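Local coordinates for protein ATP-dependent Clp protease proteolytic subunit (Plasmodium falciparum, PDB 4GM2) that probably serves as an inactive subunit of the Clp protease complex of the apicoplast, forming a seven-chain assembly with the fold of the peptidase S14 family, at residues A[168-173]-A[193-198]; A[161-166]-A[176-181]; A[131-136]-A[185-190]. One frame throughout, in Å; residues are numbered along the deposited sequence.

Interaction 1: residues A[168-173]-A[193-198]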
# COMPACT_ATOMS: atom_id res chain seq x y z
N LYS A 168 -40.25 -15.79 14.03
CA LYS A 168 -40.93 -14.68 13.36
C LYS A 168 -40.77 -14.76 11.84
O LYS A 168 -41.74 -14.59 11.11
CB LYS A 168 -40.44 -13.33 13.88
CG LYS A 168 -41.40 -12.18 13.61
CD LYS A 168 -40.79 -10.81 13.89
CE LYS A 168 -40.02 -10.27 12.69
NZ LYS A 168 -39.48 -8.91 12.92
N ASN A 169 -39.54 -15.01 11.39
CA ASN A 169 -39.22 -15.07 9.96
C ASN A 169 -39.95 -16.19 9.22
O ASN A 169 -40.36 -16.01 8.07
CB ASN A 169 -37.71 -15.22 9.75
CG ASN A 169 -36.91 -14.01 10.24
OD1 ASN A 169 -37.48 -13.00 10.65
ND2 ASN A 169 -35.59 -14.12 10.20
N THR A 170 -40.12 -17.32 9.89
CA THR A 170 -40.70 -18.51 9.27
C THR A 170 -42.19 -18.67 9.57
O THR A 170 -42.84 -19.57 9.03
CB THR A 170 -39.97 -19.79 9.74
OG1 THR A 170 -40.04 -19.88 11.17
CG2 THR A 170 -38.51 -19.77 9.30
N GLU A 171 -42.72 -17.79 10.42
CA GLU A 171 -44.13 -17.82 10.85
C GLU A 171 -44.48 -19.12 11.57
O GLU A 171 -45.52 -19.73 11.30
CB GLU A 171 -45.08 -17.58 9.67
CG GLU A 171 -45.06 -16.15 9.14
CD GLU A 171 -45.77 -16.01 7.81
OE1 GLU A 171 -46.49 -16.95 7.41
OE2 GLU A 171 -45.61 -14.95 7.17
N LYS A 172 -43.60 -19.54 12.48
CA LYS A 172 -43.79 -20.77 13.24
C LYS A 172 -43.70 -20.49 14.74
O LYS A 172 -43.13 -19.48 15.15
CB LYS A 172 -42.74 -21.82 12.83
CG LYS A 172 -42.60 -21.97 11.33
CD LYS A 172 -42.26 -23.39 10.92
CE LYS A 172 -42.14 -23.50 9.41
NZ LYS A 172 -43.35 -23.02 8.68
N ASP A 173 -44.28 -21.40 15.54
CA ASP A 173 -44.23 -21.31 17.00
C ASP A 173 -42.80 -21.46 17.52
O ASP A 173 -41.98 -22.13 16.89
CB ASP A 173 -45.11 -22.40 17.63
CG ASP A 173 -46.59 -22.19 17.37
OD1 ASP A 173 -46.98 -21.14 16.82
OD2 ASP A 173 -47.38 -23.09 17.74
N VAL A 193 -38.14 -22.65 0.77
CA VAL A 193 -39.37 -21.94 0.41
C VAL A 193 -40.53 -22.49 1.23
O VAL A 193 -41.36 -21.73 1.73
CB VAL A 193 -39.68 -22.03 -1.11
CG1 VAL A 193 -41.08 -21.54 -1.43
CG2 VAL A 193 -38.66 -21.23 -1.91
N ASP A 194 -40.57 -23.82 1.37
CA ASP A 194 -41.62 -24.52 2.10
C ASP A 194 -41.59 -24.20 3.59
O ASP A 194 -42.63 -24.02 4.22
CB ASP A 194 -41.51 -26.03 1.88
CG ASP A 194 -42.83 -26.75 2.08
OD1 ASP A 194 -42.95 -27.54 3.04
OD2 ASP A 194 -43.75 -26.53 1.26
N PHE A 195 -40.38 -24.13 4.15
CA PHE A 195 -40.19 -23.83 5.57
C PHE A 195 -40.36 -22.33 5.84
O PHE A 195 -40.36 -21.90 7.00
CB PHE A 195 -38.82 -24.32 6.04
CG PHE A 195 -38.69 -24.44 7.54
CD1 PHE A 195 -39.22 -25.54 8.21
CD2 PHE A 195 -38.03 -23.46 8.27
CE1 PHE A 195 -39.10 -25.65 9.58
CE2 PHE A 195 -37.91 -23.57 9.65
CZ PHE A 195 -38.45 -24.66 10.30
N LYS A 196 -40.51 -21.56 4.77
CA LYS A 196 -40.69 -20.10 4.82
C LYS A 196 -39.46 -19.33 5.29
O LYS A 196 -39.57 -18.24 5.85
CB LYS A 196 -41.94 -19.72 5.63
CG LYS A 196 -43.20 -19.63 4.78
CD LYS A 196 -44.47 -19.70 5.62
CE LYS A 196 -45.01 -21.12 5.67
NZ LYS A 196 -46.42 -21.12 6.16
N LEU A 197 -38.28 -19.90 5.03
CA LEU A 197 -37.01 -19.20 5.20
C LEU A 197 -36.82 -18.23 4.04
O LEU A 197 -36.14 -17.20 4.16
CB LEU A 197 -35.85 -20.20 5.21
CG LEU A 197 -35.51 -20.95 6.50
CD1 LEU A 197 -34.52 -22.07 6.19
CD2 LEU A 197 -34.95 -20.02 7.56
N ILE A 198 -37.42 -18.59 2.90
CA ILE A 198 -37.21 -17.93 1.62
C ILE A 198 -38.59 -17.80 0.97
O ILE A 198 -39.51 -18.55 1.30
CB ILE A 198 -36.27 -18.80 0.74
CG1 ILE A 198 -34.82 -18.76 1.26
CG2 ILE A 198 -36.34 -18.42 -0.74
CD1 ILE A 198 -34.16 -17.39 1.24
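Phe195 points CG anti to its backbone N (chi1 -163°), and this brings its ring up to Thr170 and Lys172. Lys172 carries CG beside its own N (chi1 -47°), and the chain then bends at chi2 and chi4. Lys172 CE thus comes to rest over one face of the Phe195 ring, 3.8 Å from the Phe195 centroid and almost above the centre. This is a CH-pi contact. Lys172 NZ lies 5.0 Å from the Phe195 centroid, so any cation-pi attraction is weak at best. Thr170 packs its methyl CG2 obliquely against the ring, 3.9 Å from Phe195 CE2, and also meets Leu197 CD2. Its OG1 bonds to Ile166 O, one turn back.

Lys196 follows with positive phi in a Schellman motif that ends helix 189-194. Lys196 CB sits 3.5 Å from Thr170 O. Glu171 OE1 is 4.4 Å from Lys196 NZ, too far for a salt bridge. Lys172 NZ, of like charge, is equally near to Lys196 NZ.

Arg123 bridges the two segments, bonding to Asn169 O through NH1 and weakly to Lys196 O through NH2. The contact thus joins the C-terminal ends of helices 148-170 and 189-194. Helix 174-180 borders it through Ile177, and helix 110-116 meets Leu197.

Interaction 2: residues A[161-166]-A[176-181]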
# COMPACT_ATOMS: atom_id res chain seq x y z
N LYS A 161 -33.44 -14.96 21.88
CA LYS A 161 -33.59 -14.02 20.77
C LYS A 161 -33.49 -14.69 19.40
O LYS A 161 -34.25 -14.36 18.49
CB LYS A 161 -32.55 -12.90 20.86
CG LYS A 161 -32.83 -11.86 21.92
CD LYS A 161 -31.59 -11.03 22.20
CE LYS A 161 -31.75 -10.22 23.47
NZ LYS A 161 -30.45 -9.62 23.86
N VAL A 162 -32.53 -15.61 19.26
CA VAL A 162 -32.32 -16.31 17.99
C VAL A 162 -33.52 -17.20 17.65
O VAL A 162 -33.93 -17.27 16.49
CB VAL A 162 -30.96 -17.06 17.96
CG1 VAL A 162 -30.79 -17.96 19.17
CG2 VAL A 162 -30.81 -17.88 16.69
N ILE A 163 -34.10 -17.85 18.65
CA ILE A 163 -35.34 -18.61 18.46
C ILE A 163 -36.48 -17.66 18.05
O ILE A 163 -37.28 -17.99 17.19
CB ILE A 163 -35.73 -19.42 19.72
CG1 ILE A 163 -34.72 -20.54 19.96
CG2 ILE A 163 -37.13 -20.01 19.57
CD1 ILE A 163 -34.91 -21.29 21.27
N GLU A 164 -36.50 -16.48 18.67
CA GLU A 164 -37.53 -15.47 18.44
C GLU A 164 -37.50 -14.93 17.01
O GLU A 164 -38.54 -14.79 16.36
CB GLU A 164 -37.36 -14.33 19.44
CG GLU A 164 -38.64 -13.64 19.87
CD GLU A 164 -38.51 -12.94 21.21
OE1 GLU A 164 -38.79 -11.72 21.26
OE2 GLU A 164 -38.12 -13.59 22.21
N ILE A 165 -36.29 -14.63 16.53
CA ILE A 165 -36.08 -14.14 15.16
C ILE A 165 -36.50 -15.19 14.12
O ILE A 165 -37.27 -14.89 13.21
CB ILE A 165 -34.61 -13.70 14.96
CG1 ILE A 165 -34.30 -12.48 15.83
CG2 ILE A 165 -34.32 -13.41 13.49
CD1 ILE A 165 -32.82 -12.16 15.97
N ILE A 166 -36.01 -16.42 14.27
CA ILE A 166 -36.32 -17.50 13.33
C ILE A 166 -37.81 -17.84 13.34
O ILE A 166 -38.41 -18.05 12.28
CB ILE A 166 -35.46 -18.75 13.58
CG1 ILE A 166 -33.98 -18.42 13.42
CG2 ILE A 166 -35.84 -19.87 12.61
CD1 ILE A 166 -33.04 -19.47 13.99
N VAL A 176 -41.88 -25.27 18.01
CA VAL A 176 -41.44 -26.04 16.84
C VAL A 176 -40.03 -25.63 16.39
O VAL A 176 -39.26 -26.46 15.93
CB VAL A 176 -42.48 -26.00 15.68
CG1 VAL A 176 -42.91 -24.58 15.36
CG2 VAL A 176 -41.96 -26.71 14.43
N ILE A 177 -39.71 -24.35 16.54
CA ILE A 177 -38.38 -23.83 16.21
C ILE A 177 -37.34 -24.27 17.25
O ILE A 177 -36.22 -24.66 16.89
CB ILE A 177 -38.39 -22.29 16.01
CG1 ILE A 177 -39.21 -21.91 14.77
CG2 ILE A 177 -36.97 -21.73 15.91
CD1 ILE A 177 -38.74 -22.51 13.46
N SER A 178 -37.71 -24.21 18.53
CA SER A 178 -36.86 -24.73 19.60
C SER A 178 -36.61 -26.22 19.42
O SER A 178 -35.49 -26.70 19.64
CB SER A 178 -37.49 -24.47 20.97
OG SER A 178 -36.64 -24.87 22.02
N ASN A 179 -37.65 -26.94 19.00
CA ASN A 179 -37.61 -28.37 18.70
C ASN A 179 -36.67 -28.71 17.55
O ASN A 179 -35.96 -29.72 17.59
CB ASN A 179 -39.03 -28.86 18.40
CG ASN A 179 -39.08 -30.32 17.97
OD1 ASN A 179 -38.97 -31.22 18.80
ND2 ASN A 179 -39.26 -30.55 16.67
N VAL A 180 -36.68 -27.87 16.52
CA VAL A 180 -35.90 -28.11 15.31
C VAL A 180 -34.45 -27.62 15.44
O VAL A 180 -33.61 -27.89 14.58
CB VAL A 180 -36.59 -27.48 14.07
CG1 VAL A 180 -36.20 -26.02 13.88
CG2 VAL A 180 -36.28 -28.29 12.82
N LEU A 181 -34.16 -26.92 16.54
CA LEU A 181 -32.80 -26.44 16.82
C LEU A 181 -32.03 -27.38 17.75
O LEU A 181 -30.96 -27.04 18.25
CB LEU A 181 -32.82 -25.01 17.37
CG LEU A 181 -33.12 -23.85 16.42
CD1 LEU A 181 -32.92 -22.52 17.13
CD2 LEU A 181 -32.28 -23.90 15.15
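Ile163 and Ile166, one turn apart on helix 148-170, meet Ile177 and Ser178 of helix 174-180 and Leu181 just past its end. The contact is mostly apolar, and no hydrogen bond crosses. Ile177 CG2 is the main bump from the second segment. It enters the hollow between the two isoleucines, 4.0 Å from Ile163 CG2 and 4.0 Å from Ile166 CG2. The carbonyl O of Ile163 also borders this hollow.

In Ile163 and Ile166, chi1 of -67° and -61° sets CG1 beside the backbone N and leaves the CG2 methyl anti to it. The two methyl branches therefore flank the incoming Ile177. The side chains of Ile163 and Ile177 run alongside each other, pointing opposite ways. Ile163 sends its longer branch the other way. Its CG1 lies 3.9 Å from Leu181 CD1, while its CD1 rests against CB and OG of Ser178, with OG at 4.0 Å. The end of Ile163 therefore fits between Ser178 and Leu181. Ile166 CD1 reaches Leu181 CD1 more loosely, at 4.4 Å.

The segment axes approach to 9.7 Å at 117°, so the helices are steeply crossed. The contact packs helix 174-180 against the later part of helix 148-170. Helix 110-116 borders this region through Ile113, which touches Ile166. Ile177 continues to Phe195, and Leu181 bonds through its backbone to Ser136.

Interaction 3: residues A[131-136]-A[185-190]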
# COMPACT_ATOMS: atom_id res chain seq x y z
N PHE A 131 -29.18 -24.04 2.52
CA PHE A 131 -29.40 -23.34 3.77
C PHE A 131 -29.25 -24.32 4.91
O PHE A 131 -29.58 -25.50 4.78
CB PHE A 131 -30.80 -22.73 3.79
CG PHE A 131 -31.09 -21.81 2.64
CD1 PHE A 131 -31.52 -22.32 1.42
CD2 PHE A 131 -30.92 -20.44 2.77
CE1 PHE A 131 -31.79 -21.48 0.35
CE2 PHE A 131 -31.18 -19.59 1.70
CZ PHE A 131 -31.61 -20.11 0.50
N CYS A 132 -28.77 -23.83 6.04
CA CYS A 132 -28.56 -24.67 7.21
C CYS A 132 -28.84 -23.91 8.49
O CYS A 132 -28.45 -22.75 8.63
CB CYS A 132 -27.13 -25.20 7.23
SG CYS A 132 -26.77 -26.27 8.64
N LEU A 133 -29.52 -24.57 9.42
CA LEU A 133 -29.63 -24.09 10.79
C LEU A 133 -28.89 -25.04 11.72
O LEU A 133 -29.15 -26.25 11.75
CB LEU A 133 -31.10 -23.94 11.21
CG LEU A 133 -31.93 -22.83 10.54
CD1 LEU A 133 -33.41 -23.06 10.76
CD2 LEU A 133 -31.52 -21.45 11.04
N ASN A 134 -27.93 -24.49 12.46
CA ASN A 134 -27.13 -25.29 13.38
C ASN A 134 -27.90 -25.59 14.66
O ASN A 134 -28.75 -24.80 15.08
CB ASN A 134 -25.81 -24.59 13.73
CG ASN A 134 -24.98 -24.26 12.50
OD1 ASN A 134 -24.88 -25.05 11.56
ND2 ASN A 134 -24.38 -23.07 12.51
N GLN A 135 -27.60 -26.74 15.26
CA GLN A 135 -28.11 -27.09 16.57
C GLN A 135 -27.69 -26.00 17.55
O GLN A 135 -26.50 -25.64 17.62
CB GLN A 135 -27.57 -28.44 17.01
CG GLN A 135 -28.09 -28.93 18.35
CD GLN A 135 -27.22 -30.00 18.97
OE1 GLN A 135 -27.10 -30.09 20.19
NE2 GLN A 135 -26.60 -30.82 18.13
N SER A 136 -28.65 -25.46 18.30
CA SER A 136 -28.42 -24.34 19.21
C SER A 136 -27.14 -24.51 20.03
O SER A 136 -26.91 -25.56 20.65
CB SER A 136 -29.62 -24.12 20.13
OG SER A 136 -30.71 -23.59 19.41
N LYS A 185 -30.24 -29.01 10.64
CA LYS A 185 -31.20 -29.19 9.55
C LYS A 185 -30.70 -28.53 8.27
O LYS A 185 -30.29 -27.37 8.26
CB LYS A 185 -32.57 -28.63 9.94
CG LYS A 185 -33.74 -29.28 9.20
CD LYS A 185 -35.07 -28.73 9.68
CE LYS A 185 -36.25 -29.40 8.98
NZ LYS A 185 -36.53 -30.76 9.52
N TYR A 186 -30.73 -29.29 7.17
CA TYR A 186 -30.28 -28.79 5.88
C TYR A 186 -31.45 -28.61 4.92
O TYR A 186 -32.39 -29.40 4.91
CB TYR A 186 -29.21 -29.70 5.29
CG TYR A 186 -27.91 -29.67 6.06
CD1 TYR A 186 -27.69 -30.54 7.13
CD2 TYR A 186 -26.90 -28.75 5.74
CE1 TYR A 186 -26.50 -30.51 7.85
CE2 TYR A 186 -25.71 -28.71 6.45
CZ TYR A 186 -25.52 -29.59 7.50
OH TYR A 186 -24.34 -29.55 8.21
N PHE A 187 -31.37 -27.55 4.12
CA PHE A 187 -32.44 -27.19 3.20
C PHE A 187 -31.87 -26.96 1.82
O PHE A 187 -30.83 -26.30 1.67
CB PHE A 187 -33.12 -25.89 3.65
CG PHE A 187 -33.65 -25.92 5.05
CD1 PHE A 187 -32.84 -25.59 6.13
CD2 PHE A 187 -34.98 -26.25 5.30
CE1 PHE A 187 -33.33 -25.61 7.43
CE2 PHE A 187 -35.48 -26.27 6.59
CZ PHE A 187 -34.65 -25.95 7.66
N ASN A 188 -32.55 -27.49 0.80
CA ASN A 188 -32.38 -26.99 -0.56
C ASN A 188 -33.34 -25.82 -0.74
O ASN A 188 -34.16 -25.55 0.15
CB ASN A 188 -32.62 -28.10 -1.60
CG ASN A 188 -34.02 -28.68 -1.54
OD1 ASN A 188 -35.02 -27.96 -1.50
ND2 ASN A 188 -34.11 -30.01 -1.55
N ALA A 189 -33.25 -25.12 -1.87
CA ALA A 189 -34.09 -23.95 -2.13
C ALA A 189 -35.58 -24.22 -1.95
O ALA A 189 -36.28 -23.43 -1.31
CB ALA A 189 -33.81 -23.39 -3.52
N ASP A 190 -36.06 -25.34 -2.50
CA ASP A 190 -37.48 -25.74 -2.40
C ASP A 190 -37.91 -25.96 -0.95
O ASP A 190 -39.01 -25.55 -0.56
CB ASP A 190 -37.74 -27.01 -3.21
CG ASP A 190 -37.77 -26.76 -4.70
OD1 ASP A 190 -38.14 -25.64 -5.12
OD2 ASP A 190 -37.44 -27.69 -5.47
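Phe131 and Phe187 form a hydrogen-bonded antiparallel pair. Phe131 N gives to Phe187 O at 2.9 Å, and Phe187 N gives to Phe131 O at 2.8 Å. Two residues along, Leu133 and Lys185 repeat the pairing. Leu133 N reaches Lys185 O at 3.1 Å, and Lys185 N reaches Leu133 O at 3.2 Å. Cys132 and Tyr186 make the non-hydrogen-bonded pair between them.

The side chains divide between the two faces of the sheet. On one, Cys132 SG sits over a face of the Tyr186 ring, offset toward the rim and 3.8 Å from the centroid. This is a sulfur-aromatic contact. SG stands anti to the Cys132 backbone N (chi1 -180°), which carries it over the ring. On the other face, CB of Phe131 meets CB of Phe187 at 3.9 Å. Leu133 CD1 approaches Phe187 CE1 obliquely at 4.2 Å. The edge of the Phe131 ring turns to Phe187 O and to Ala189 CA, where helix 189-194 starts.

Further out, Asn188 occupies the N-cap of that helix, and its OD1 accepts from Glu191 N. The Phe187 ring meets Phe195 at about 45°. Strand 130-133 is the middle strand of a three-stranded mixed sheet, parallel to 106-108 and antiparallel to 185-188. Phe131 also touches Ser125 on strand 123-125 of the parallel sheet.

Interactions 1 and 2 share helix 148-170 and lie about 11 Å apart, centre to centre. Ile177 joins them: its CD1 packs 3.7 Å from Thr170 OG1 and 3.8 Å from Phe195 CZ. Interactions 1 and 3 share helix 189-194. Just beyond its C-terminal end, Ile198 CG1 lies 3.6 Å from Phe131 CZ, and Leu197 CD1 is 3.9 Å from Phe187 CD1. Interaction 2 is nested inside the chain loop closed by interaction 3. The two meet at Leu181 O and Ser136 N, a probable hydrogen bond of 2.8 Å. Together they join helices 148-170, 174-180 and 189-194 with the mixed sheet, forming one continuous packed region.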